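PDB 4QFL: ABC transporter periplasmic peptide-binding protein from Pseudoalteromonas, which binds dipeptides, here Ala-Phe, and probably delivers them in the periplasm to an ABC transporter for import. Local coordinates for residues N289-G293 and R383-P387; S336-P340 and F443-L448; D263-P268 and F509-S513; R390-E394 and N408-Y412. All coordinates share one frame; numbering follows the deposited sequence.

How the contacts relate
Contacts 1 and 2 are buried and lie nearest the centre of the chain; they touch through Ile292, which packs on Ile337 and Phe443. Contact 1 combines backbone-to-ring packing with arginine and tyrosine hydrogen bonds to the bound phenylalanine, whereas contact 2 is almost wholly apolar. Contact 3, also buried but farther out, relies on backbone hydrogen bonds between two strands, one of them part of strand 500-513, which also pairs with strand 291-297 of contact 1. Its His267 reaches Arg383 of contact 1. Contact 4 is the surface member, about 17 Å from contact 1 between centres, and adds a salt bridge to a small apolar core; Met392 there touches Asn386 of contact 1.

Contact 1: N289-G293 and R383-P387; sequences NLNIG and RIYNP. With PHE (phenylalanine), chain D.
Tyr385 lays its CB and the root of its ring against the backbone of Ile292 and Gly293, where a type I beta turn from Arg383 to Asn386 meets the start of strand 291-297 in the wall of the dipeptide pocket. Ile292 O approaches Tyr385 CB at 3.3 Å and comes up to the ring obliquely, and the bare CA of Gly293 lets the two backbones close to 4.6 Å between Gly293 CA and Tyr385 CA. Tyr385 CG stands between its backbone N and carbonyl carbon (chi1 48°), which turns the ring across the strand and carries its hydroxyl away from it to the ligand. On its flank the amide of Asn291 is turned 38° from the ring plane, and Asn291 CG also lies 3.7 Å from Ile384 CG2. No hydrogen bond joins the two segments.

Two side chains of the turn reach the bound phenylalanine. Arg383, its chain bent twice, turns a guanidinium edge to the ligand carboxylate: NE gives a nearly straight bond (163°) to PHE O at 3.0 Å, and NH2 bonds PHE OXT at 3.0 Å. Its NH1 is salt-bridged to Glu36, which fixes the group from behind, while Trp414 touches both Arg383 and Tyr385. The Tyr385 hydroxyl completes the grip, donating from OH to PHE O across 2.6 Å.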
loop_
_atom_site.group_PDB
_atom_site.type_symbol
_atom_site.label_atom_id
_atom_site.label_comp_id
_atom_site.label_asym_id
_atom_site.label_seq_id
_atom_site.Cartn_x
_atom_site.Cartn_y
_atom_site.Cartn_z
ATOM N N ASN A 289 -4.366 8.793 -9.804
ATOM C CA ASN A 289 -4.303 7.824 -8.716
ATOM C C ASN A 289 -4.216 8.512 -7.359
ATOM O O ASN A 289 -3.580 9.553 -7.217
ATOM C CB ASN A 289 -3.123 6.869 -8.952
ATOM C CG ASN A 289 -2.898 5.913 -7.801
ATOM O OD1 ASN A 289 -2.256 6.267 -6.812
ATOM N ND2 ASN A 289 -3.395 4.685 -7.935
ATOM N N LEU A 290 -4.887 7.935 -6.374
ATOM C CA LEU A 290 -4.872 8.460 -5.017
ATOM C C LEU A 290 -3.565 8.072 -4.329
ATOM O O LEU A 290 -3.360 6.922 -3.957
ATOM C CB LEU A 290 -6.039 7.879 -4.239
ATOM C CG LEU A 290 -7.459 8.237 -4.656
ATOM C CD1 LEU A 290 -8.423 7.265 -4.007
ATOM C CD2 LEU A 290 -7.771 9.682 -4.261
ATOM N N ASN A 291 -2.668 9.030 -4.185
ATOM C CA ASN A 291 -1.399 8.761 -3.539
ATOM C C ASN A 291 -0.826 10.036 -2.982
ATOM O O ASN A 291 -1.243 11.127 -3.361
ATOM C CB ASN A 291 -0.409 8.120 -4.515
ATOM C CG ASN A 291 -0.025 9.042 -5.654
ATOM O OD1 ASN A 291 -0.626 9.011 -6.732
ATOM N ND2 ASN A 291 0.986 9.856 -5.429
ATOM N N ILE A 292 0.116 9.894 -2.061
ATOM C CA ILE A 292 0.858 11.036 -1.549
ATOM C C ILE A 292 2.309 10.670 -1.330
ATOM O O ILE A 292 2.616 9.597 -0.819
ATOM C CB ILE A 292 0.272 11.533 -0.231
ATOM C CG1 ILE A 292 1.099 12.716 0.302
ATOM C CG2 ILE A 292 0.166 10.389 0.758
ATOM C CD1 ILE A 292 0.855 14.015 -0.438
ATOM N N GLY A 293 3.202 11.550 -1.771
ATOM C CA GLY A 293 4.614 11.458 -1.457
ATOM C C GLY A 293 4.958 12.578 -0.484
ATOM O O GLY A 293 4.623 13.754 -0.718
ATOM N N ARG A 383 8.222 4.688 -7.061
ATOM C CA ARG A 383 6.857 4.441 -6.585
ATOM C C ARG A 383 5.953 5.456 -7.254
ATOM O O ARG A 383 6.423 6.481 -7.755
ATOM C CB ARG A 383 6.737 4.617 -5.063
ATOM C CG ARG A 383 7.917 4.127 -4.244
ATOM C CD ARG A 383 8.147 2.643 -4.419
ATOM N NE ARG A 383 6.969 1.844 -4.108
ATOM C CZ ARG A 383 6.549 0.806 -4.835
ATOM N NH1 ARG A 383 7.193 0.444 -5.942
ATOM N NH2 ARG A 383 5.469 0.134 -4.466
ATOM N N ILE A 384 4.656 5.188 -7.256
ATOM C CA ILE A 384 3.713 6.119 -7.851
ATOM C C ILE A 384 3.892 7.511 -7.268
ATOM O O ILE A 384 3.892 8.502 -7.996
ATOM C CB ILE A 384 2.277 5.681 -7.599
ATOM C CG1 ILE A 384 2.036 4.305 -8.211
ATOM C CG2 ILE A 384 1.300 6.699 -8.182
ATOM C CD1 ILE A 384 0.715 3.705 -7.806
ATOM N N TYR A 385 4.032 7.588 -5.953
ATOM C CA TYR A 385 4.085 8.879 -5.284
ATOM C C TYR A 385 5.462 9.541 -5.331
ATOM O O TYR A 385 5.611 10.687 -4.937
ATOM C CB TYR A 385 3.602 8.744 -3.845
ATOM C CG TYR A 385 4.226 7.593 -3.097
ATOM C CD1 TYR A 385 5.441 7.742 -2.449
ATOM C CD2 TYR A 385 3.601 6.358 -3.042
ATOM C CE1 TYR A 385 6.016 6.696 -1.761
ATOM C CE2 TYR A 385 4.173 5.303 -2.358
ATOM C CZ TYR A 385 5.378 5.479 -1.715
ATOM O OH TYR A 385 5.953 4.440 -1.029
ATOM N N ASN A 386 6.461 8.819 -5.819
ATOM C CA ASN A 386 7.812 9.360 -5.905
ATOM C C ASN A 386 8.705 8.562 -6.849
ATOM O O ASN A 386 9.266 7.542 -6.469
ATOM C CB ASN A 386 8.456 9.463 -4.520
ATOM C CG ASN A 386 9.752 10.246 -4.543
ATOM O OD1 ASN A 386 10.377 10.397 -5.588
ATOM N ND2 ASN A 386 10.156 10.750 -3.391
ATOM N N PRO A 387 8.811 9.087 -8.149
ATOM C CA PRO A 387 9.584 8.224 -9.064
ATOM C C PRO A 387 11.115 8.239 -8.921
ATOM O O PRO A 387 11.783 7.443 -9.567
ATOM C CB PRO A 387 9.175 8.712 -10.455
ATOM C CG PRO A 387 8.989 10.164 -10.292
ATOM C CD PRO A 387 8.289 10.289 -8.980
HETATM N N PHE D . 2.818 0.868 0.546
HETATM C CA PHE D . 4.061 1.564 0.232
HETATM C C PHE D . 4.441 1.312 -1.209
HETATM O O PHE D . 4.996 2.182 -1.871
HETATM C CB PHE D . 5.190 1.058 1.123
HETATM C CG PHE D . 5.080 1.489 2.544
HETATM C CD1 PHE D . 4.833 2.814 2.864
HETATM C CD2 PHE D . 5.230 0.576 3.562
HETATM C CE1 PHE D . 4.744 3.220 4.166
HETATM C CE2 PHE D . 5.144 0.972 4.871
HETATM C CZ PHE D . 4.896 2.295 5.178
HETATM O OXT PHE D . 4.206 0.224 -1.737
#

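Contact 2: S336-P340 and F443-L448; sequences SILPP and FFSPLL
Ile337 points CG1 away from its backbone N (chi1 -169°); with chi2 also extended (175°), CD1 reaches toward Phe443 O and the short, weakly bonded helix at about 445-448, while its other branch, CG2, is left to meet Phe444. Phe443 and Phe444 both carry CG beside the backbone N, yet their rings serve different partners. Phe443 is met at both ends from the same side of its ring plane. Leu338 CD2 presses on its root, only 3.3 Å from Phe443 CB, and the Pro339 ring comes in at the far end, where CD stands over one face in a CH-pi contact, 3.8 Å from the centroid of the Phe443 ring. Phe444 instead receives Ile337 CG2 at its CE1 (3.9 Å) and Leu338 CD2 at its CE2 (3.8 Å), both obliquely, so the outer part of the ring lies against two successive residues of the loop. Ile337 CD1 slides past Leu447 CD2 at 4.2 Å. An alanine in place of Phe443 would probably leave Pro339 CD without its aromatic face and open a gap beneath Leu338. The side chains that meet are all apolar, though Ile337 O and Phe443 O are buried among them with no partner in the model. An ST turn shapes the loop: Ser336 OG accepts from Leu338 N and is tied to Gln491. The contact joins the loop after strand 332-333 to segment 443-448 inside the family 5 solute-binding fold. Helix 480-497 closes one side through Ile494 and Tyr487, helix 465-475 adds Phe467 and Leu471, and strand 500-513 contributes Leu500 and His505.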
loop_
_atom_site.group_PDB
_atom_site.type_symbol
_atom_site.label_atom_id
_atom_site.label_comp_id
_atom_site.label_asym_id
_atom_site.label_seq_id
_atom_site.Cartn_x
_atom_site.Cartn_y
_atom_site.Cartn_z
ATOM N N SER A 336 -2.268 19.366 0.642
ATOM C CA SER A 336 -2.729 18.686 1.839
ATOM C C SER A 336 -2.139 17.296 1.745
ATOM O O SER A 336 -1.615 16.935 0.701
ATOM C CB SER A 336 -4.249 18.593 1.836
ATOM O OG SER A 336 -4.685 17.703 2.848
ATOM N N ILE A 337 -2.209 16.502 2.809
ATOM C CA ILE A 337 -1.797 15.107 2.676
ATOM C C ILE A 337 -2.679 14.370 1.643
ATOM O O ILE A 337 -2.217 13.473 0.924
ATOM C CB ILE A 337 -1.744 14.353 4.043
ATOM C CG1 ILE A 337 -1.059 12.993 3.856
ATOM C CG2 ILE A 337 -3.133 14.180 4.645
ATOM C CD1 ILE A 337 -0.838 12.207 5.115
ATOM N N LEU A 338 -3.938 14.776 1.543
ATOM C CA LEU A 338 -4.871 14.123 0.636
ATOM C C LEU A 338 -4.705 14.648 -0.777
ATOM O O LEU A 338 -4.581 15.854 -0.971
ATOM C CB LEU A 338 -6.321 14.357 1.089
ATOM C CG LEU A 338 -6.739 13.710 2.409
ATOM C CD1 LEU A 338 -8.239 13.916 2.700
ATOM C CD2 LEU A 338 -6.372 12.236 2.408
ATOM N N PRO A 339 -4.711 13.742 -1.771
ATOM C CA PRO A 339 -4.695 14.159 -3.179
ATOM C C PRO A 339 -6.004 14.866 -3.501
ATOM O O PRO A 339 -7.001 14.602 -2.832
ATOM C CB PRO A 339 -4.591 12.832 -3.935
ATOM C CG PRO A 339 -5.132 11.804 -2.989
ATOM C CD PRO A 339 -4.738 12.276 -1.624
ATOM N N PRO A 340 -6.003 15.765 -4.497
ATOM C CA PRO A 340 -7.183 16.579 -4.796
ATOM C C PRO A 340 -8.359 15.758 -5.285
ATOM O O PRO A 340 -9.462 16.290 -5.330
ATOM C CB PRO A 340 -6.693 17.525 -5.902
ATOM C CG PRO A 340 -5.534 16.828 -6.509
ATOM C CD PRO A 340 -4.869 16.103 -5.370
ATOM N N PHE A 443 -5.810 7.241 4.199
ATOM C CA PHE A 443 -4.649 8.128 4.219
ATOM C C PHE A 443 -4.266 8.514 5.644
ATOM O O PHE A 443 -3.278 9.208 5.852
ATOM C CB PHE A 443 -4.923 9.409 3.423
ATOM C CG PHE A 443 -4.678 9.274 1.948
ATOM C CD1 PHE A 443 -3.390 9.385 1.434
ATOM C CD2 PHE A 443 -5.726 9.030 1.076
ATOM C CE1 PHE A 443 -3.143 9.256 0.080
ATOM C CE2 PHE A 443 -5.494 8.903 -0.274
ATOM C CZ PHE A 443 -4.200 9.014 -0.777
ATOM N N PHE A 444 -5.053 8.073 6.618
ATOM C CA PHE A 444 -4.859 8.532 7.987
ATOM C C PHE A 444 -4.571 7.397 8.936
ATOM O O PHE A 444 -3.487 7.311 9.501
ATOM C CB PHE A 444 -6.077 9.317 8.453
ATOM C CG PHE A 444 -6.277 10.606 7.709
ATOM C CD1 PHE A 444 -5.459 11.706 7.961
ATOM C CD2 PHE A 444 -7.263 10.720 6.756
ATOM C CE1 PHE A 444 -5.640 12.901 7.283
ATOM C CE2 PHE A 444 -7.456 11.911 6.071
ATOM C CZ PHE A 444 -6.643 13.002 6.332
ATOM N N SER A 445 -5.541 6.510 9.102
ATOM C CA SER A 445 -5.382 5.423 10.052
ATOM C C SER A 445 -4.165 4.506 9.805
ATOM O O SER A 445 -3.472 4.153 10.755
ATOM C CB SER A 445 -6.686 4.639 10.204
ATOM O OG SER A 445 -7.611 5.388 10.981
ATOM N N PRO A 446 -3.879 4.132 8.538
ATOM C CA PRO A 446 -2.722 3.247 8.323
ATOM C C PRO A 446 -1.379 3.968 8.347
ATOM O O PRO A 446 -0.348 3.323 8.142
ATOM C CB PRO A 446 -2.943 2.691 6.908
ATOM C CG PRO A 446 -4.340 3.091 6.512
ATOM C CD PRO A 446 -4.662 4.329 7.309
ATOM N N LEU A 447 -1.380 5.276 8.579
ATOM C CA LEU A 447 -0.176 6.067 8.393
ATOM C C LEU A 447 0.247 6.776 9.643
ATOM O O LEU A 447 1.366 6.601 10.108
ATOM C CB LEU A 447 -0.420 7.135 7.337
ATOM C CG LEU A 447 0.329 7.000 6.023
ATOM C CD1 LEU A 447 0.061 5.636 5.422
ATOM C CD2 LEU A 447 -0.089 8.109 5.088
ATOM N N LEU A 448 -0.657 7.606 10.161
ATOM C CA LEU A 448 -0.341 8.545 11.240
ATOM C C LEU A 448 -0.970 8.264 12.618
ATOM O O LEU A 448 -0.709 8.992 13.575
ATOM C CB LEU A 448 -0.693 9.969 10.799
ATOM C CG LEU A 448 0.239 10.583 9.757
ATOM C CD1 LEU A 448 -0.265 11.943 9.325
ATOM C CD2 LEU A 448 1.650 10.688 10.291
#

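Contact 3: D263-P268 and F509-S513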
loop_
_atom_site.group_PDB
_atom_site.type_symbol
_atom_site.label_atom_id
_atom_site.label_comp_id
_atom_site.label_asym_id
_atom_site.label_seq_id
_atom_site.Cartn_x
_atom_site.Cartn_y
_atom_site.Cartn_z
ATOM N N ASP A 263 7.505 -8.319 -20.846
ATOM C CA ASP A 263 6.313 -7.870 -21.555
ATOM C C ASP A 263 5.639 -6.713 -20.838
ATOM O O ASP A 263 4.959 -5.908 -21.458
ATOM C CB ASP A 263 5.325 -9.017 -21.686
ATOM C CG ASP A 263 5.939 -10.220 -22.343
ATOM O OD1 ASP A 263 6.500 -10.060 -23.447
ATOM O OD2 ASP A 263 5.887 -11.315 -21.751
ATOM N N VAL A 264 5.825 -6.652 -19.527
ATOM C CA VAL A 264 5.287 -5.568 -18.724
ATOM C C VAL A 264 6.338 -5.086 -17.734
ATOM O O VAL A 264 7.040 -5.888 -17.120
ATOM C CB VAL A 264 4.037 -5.992 -17.935
ATOM C CG1 VAL A 264 3.477 -4.803 -17.169
ATOM C CG2 VAL A 264 2.980 -6.577 -18.857
ATOM N N THR A 265 6.430 -3.771 -17.583
ATOM C CA THR A 265 7.413 -3.146 -16.713
ATOM C C THR A 265 6.765 -2.292 -15.641
ATOM O O THR A 265 6.114 -1.299 -15.923
ATOM C CB THR A 265 8.403 -2.281 -17.506
ATOM O OG1 THR A 265 9.408 -3.126 -18.067
ATOM C CG2 THR A 265 9.075 -1.285 -16.597
ATOM N N ALA A 266 6.954 -2.709 -14.399
ATOM C CA ALA A 266 6.451 -1.976 -13.253
ATOM C C ALA A 266 7.212 -0.678 -13.094
ATOM O O ALA A 266 8.426 -0.625 -13.301
ATOM C CB ALA A 266 6.595 -2.823 -11.991
ATOM N N HIS A 267 6.480 0.366 -12.730
ATOM C CA HIS A 267 7.065 1.658 -12.399
ATOM C C HIS A 267 8.215 2.036 -13.324
ATOM O O HIS A 267 9.369 2.047 -12.896
ATOM C CB HIS A 267 7.552 1.657 -10.945
ATOM C CG HIS A 267 6.496 1.271 -9.954
ATOM N ND1 HIS A 267 5.604 2.178 -9.433
ATOM C CD2 HIS A 267 6.192 0.076 -9.394
ATOM C CE1 HIS A 267 4.792 1.562 -8.592
ATOM N NE2 HIS A 267 5.134 0.287 -8.542
ATOM N N PRO A 268 7.907 2.346 -14.599
ATOM C CA PRO A 268 8.944 2.765 -15.550
ATOM C C PRO A 268 9.657 4.037 -15.098
ATOM O O PRO A 268 9.031 4.962 -14.588
ATOM C CB PRO A 268 8.159 3.013 -16.840
ATOM C CG PRO A 268 6.757 3.209 -16.413
ATOM C CD PRO A 268 6.577 2.323 -15.227
ATOM N N PHE A 509 2.043 5.113 -13.796
ATOM C CA PHE A 509 2.502 4.671 -15.117
ATOM C C PHE A 509 2.764 3.163 -15.177
ATOM O O PHE A 509 3.178 2.557 -14.198
ATOM C CB PHE A 509 3.819 5.350 -15.507
ATOM C CG PHE A 509 3.712 6.820 -15.783
ATOM C CD1 PHE A 509 3.329 7.278 -17.036
ATOM C CD2 PHE A 509 4.053 7.745 -14.803
ATOM C CE1 PHE A 509 3.253 8.629 -17.296
ATOM C CE2 PHE A 509 3.978 9.103 -15.052
ATOM C CZ PHE A 509 3.576 9.547 -16.304
ATOM N N GLN A 510 2.551 2.572 -16.345
ATOM C CA GLN A 510 3.022 1.223 -16.613
ATOM C C GLN A 510 3.343 1.020 -18.086
ATOM O O GLN A 510 2.570 1.417 -18.958
ATOM C CB GLN A 510 2.006 0.179 -16.184
ATOM C CG GLN A 510 2.463 -1.240 -16.467
ATOM C CD GLN A 510 1.499 -2.246 -15.913
ATOM O OE1 GLN A 510 0.508 -2.584 -16.553
ATOM N NE2 GLN A 510 1.765 -2.714 -14.698
ATOM N N ALA A 511 4.485 0.400 -18.361
ATOM C CA ALA A 511 4.856 0.117 -19.736
ATOM C C ALA A 511 4.602 -1.341 -20.068
ATOM O O ALA A 511 4.772 -2.216 -19.232
ATOM C CB ALA A 511 6.310 0.471 -19.989
ATOM N N SER A 512 4.190 -1.601 -21.300
ATOM C CA SER A 512 4.011 -2.972 -21.732
ATOM C C SER A 512 4.141 -3.122 -23.243
ATOM O O SER A 512 3.968 -2.164 -23.997
ATOM C CB SER A 512 2.663 -3.519 -21.232
ATOM O OG SER A 512 1.561 -2.782 -21.737
ATOM N N SER A 513 4.465 -4.335 -23.671
ATOM C CA SER A 513 4.387 -4.677 -25.079
ATOM C C SER A 513 2.984 -4.430 -25.635
ATOM O O SER A 513 1.967 -4.683 -24.978
ATOM C CB SER A 513 4.769 -6.130 -25.298
ATOM O OG SER A 513 4.110 -6.597 -26.459
HETATM O O HOH W 1 3.595 0.241 -12.816
#
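Asp263 O takes the backbone N of Ser513 at 2.8 Å, and Thr265 N reaches Ala511 O at the same length, 2.8 Å, with an almost linear N-H (171°). The return bond, from Ala511 N to Thr265 O, is weak, so this antiparallel hydrogen-bonded pair is gripped mainly from one side. Between the Ser513-Asp263 bond and the Thr265-Ala511 pair, Val264 and Ser512 form a non-hydrogen-bonded pair. On their face of the sheet Gln510, extended with CG opposite its backbone N (chi1 179°), lays its amide carbon CD 3.5 Å from Val264 CG1, and its NE2 is buried without a partner in the model. An alanine here would probably leave Val264 CG1 uncovered and open a gap beside Tyr33.

Where the strands part, a water bridges His267 N and Phe509 O, and Pro268 CG closes on Phe509 CB at 3.7 Å. Farther out, Arg253 holds the carbonyls of Ala266 and His267, and its own carbonyl takes Thr265 OG1. Strand 264-266 thus lies between parallel strand 30-35 and antiparallel strand 500-513, which pairs next with 282-287: an order consistent with that of class II periplasmic binding proteins, in which one late strand is inserted antiparallel.

Contact 4: R390-E394 and N408-Y412; sequences RKMAE and NIVEY
This is a surface contact between a helix and a strand that run nearly antiparallel: Ile409 of strand 406-410 plugs in against Ala393 of helix 389-401, and Arg390 and Glu411 add a salt bridge beside it. Ile409 CD1 lies 3.6 Å from Ala393 CB and as close to the helix backbone, while Glu394 CG crosses it at about a right angle, at 3.7 Å from the same CD1. Its other branch, CG2, sits over one face of the Arg390 guanidinium, 3.8 Å from Arg390 NH1.

An eclipsed-leaning chi1 (-115°) and a bend at chi2 together bring the charged end of the arginine over to the strand. There Arg390 NE meets Glu411 OE1 at a short 2.6 Å, on the syn side but tilted out of the carboxylate plane; the N-H is bent to 137° and the guanidinium and carboxylate planes stand 61° apart, so one edge nitrogen makes this bond rather than a flat, paired one. A long ion pair from Arg390 NH1 to Glu394 extends the network along the helix. Beneath it Ala393 also touches Ile376, Ala378 and Leu430. Together these contacts join the helix to the second strand of a beta-alpha-beta unit, strand 373-378, helix 389-401 and parallel strand 406-410, the building block of periplasmic binding protein domains.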
loop_
_atom_site.group_PDB
_atom_site.type_symbol
_atom_site.label_atom_id
_atom_site.label_comp_id
_atom_site.label_asym_id
_atom_site.label_seq_id
_atom_site.Cartn_x
_atom_site.Cartn_y
_atom_site.Cartn_z
ATOM N N ARG A 390 15.950 9.242 -4.674
ATOM C CA ARG A 390 17.380 9.552 -4.649
ATOM C C ARG A 390 17.623 10.942 -5.190
ATOM O O ARG A 390 18.267 11.757 -4.544
ATOM C CB ARG A 390 18.139 8.574 -5.531
ATOM C CG ARG A 390 19.102 7.673 -4.813
ATOM C CD ARG A 390 20.428 8.347 -4.472
ATOM N NE ARG A 390 21.283 7.387 -3.765
ATOM C CZ ARG A 390 22.322 7.702 -2.994
ATOM N NH1 ARG A 390 22.672 8.969 -2.812
ATOM N NH2 ARG A 390 23.010 6.738 -2.399
ATOM N N LYS A 391 17.133 11.188 -6.403
ATOM C CA LYS A 391 17.243 12.499 -7.033
ATOM C C LYS A 391 16.611 13.563 -6.144
ATOM O O LYS A 391 17.172 14.643 -5.951
ATOM C CB LYS A 391 16.551 12.480 -8.392
ATOM C CG LYS A 391 16.506 13.800 -9.126
ATOM C CD LYS A 391 17.869 14.214 -9.637
ATOM C CE LYS A 391 17.765 15.347 -10.671
ATOM N NZ LYS A 391 18.956 16.275 -10.682
ATOM N N MET A 392 15.439 13.258 -5.598
ATOM C CA MET A 392 14.777 14.187 -4.699
ATOM C C MET A 392 15.627 14.484 -3.466
ATOM O O MET A 392 15.703 15.626 -3.023
ATOM C CB MET A 392 13.414 13.656 -4.269
ATOM C CG MET A 392 12.630 14.650 -3.452
ATOM S SD MET A 392 10.985 14.073 -3.026
ATOM C CE MET A 392 10.280 13.790 -4.648
ATOM N N ALA A 393 16.254 13.459 -2.906
ATOM C CA ALA A 393 17.073 13.636 -1.712
ATOM C C ALA A 393 18.325 14.464 -2.012
ATOM O O ALA A 393 18.782 15.247 -1.176
ATOM C CB ALA A 393 17.447 12.278 -1.105
ATOM N N GLU A 394 18.872 14.293 -3.210
ATOM C CA GLU A 394 20.013 15.088 -3.632
ATOM C C GLU A 394 19.632 16.559 -3.838
ATOM O O GLU A 394 20.395 17.458 -3.489
ATOM C CB GLU A 394 20.649 14.499 -4.893
ATOM C CG GLU A 394 21.290 13.134 -4.657
ATOM C CD GLU A 394 21.603 12.383 -5.948
ATOM O OE1 GLU A 394 21.243 12.860 -7.047
ATOM O OE2 GLU A 394 22.214 11.303 -5.854
ATOM N N ASN A 408 23.082 13.870 4.972
ATOM C CA ASN A 408 23.642 12.659 4.412
ATOM C C ASN A 408 22.483 11.781 3.953
ATOM O O ASN A 408 21.450 11.713 4.614
ATOM C CB ASN A 408 24.507 11.941 5.435
ATOM C CG ASN A 408 23.695 11.354 6.566
ATOM O OD1 ASN A 408 23.076 12.079 7.344
ATOM N ND2 ASN A 408 23.698 10.033 6.670
ATOM N N ILE A 409 22.647 11.120 2.816
ATOM C CA ILE A 409 21.559 10.341 2.231
ATOM C C ILE A 409 21.727 8.855 2.509
ATOM O O ILE A 409 22.773 8.288 2.227
ATOM C CB ILE A 409 21.463 10.599 0.711
ATOM C CG1 ILE A 409 21.197 12.085 0.450
ATOM C CG2 ILE A 409 20.378 9.726 0.085
ATOM C CD1 ILE A 409 21.059 12.444 -1.021
ATOM N N VAL A 410 20.696 8.228 3.063
ATOM C CA VAL A 410 20.758 6.805 3.368
ATOM C C VAL A 410 19.826 6.002 2.468
ATOM O O VAL A 410 18.677 6.380 2.248
ATOM C CB VAL A 410 20.374 6.524 4.819
ATOM C CG1 VAL A 410 20.293 5.038 5.057
ATOM C CG2 VAL A 410 21.388 7.161 5.760
ATOM N N GLU A 411 20.320 4.894 1.945
ATOM C CA GLU A 411 19.522 4.095 1.033
ATOM C C GLU A 411 19.848 2.609 1.171
ATOM O O GLU A 411 21.012 2.229 1.261
ATOM C CB GLU A 411 19.771 4.580 -0.393
ATOM C CG GLU A 411 18.769 4.099 -1.433
ATOM C CD GLU A 411 19.083 4.631 -2.822
ATOM O OE1 GLU A 411 20.189 5.191 -3.003
ATOM O OE2 GLU A 411 18.228 4.490 -3.729
ATOM N N TYR A 412 18.817 1.770 1.199
ATOM C CA TYR A 412 18.998 0.323 1.261
ATOM C C TYR A 412 17.973 -0.359 0.363
ATOM O O TYR A 412 16.997 0.262 -0.047
ATOM C CB TYR A 412 18.833 -0.204 2.693
ATOM C CG TYR A 412 19.779 0.380 3.728
ATOM C CD1 TYR A 412 21.047 -0.138 3.907
ATOM C CD2 TYR A 412 19.388 1.434 4.529
ATOM C CE1 TYR A 412 21.915 0.399 4.851
ATOM C CE2 TYR A 412 20.241 1.976 5.477
ATOM C CZ TYR A 412 21.503 1.459 5.633
ATOM O OH TYR A 412 22.350 1.999 6.579
#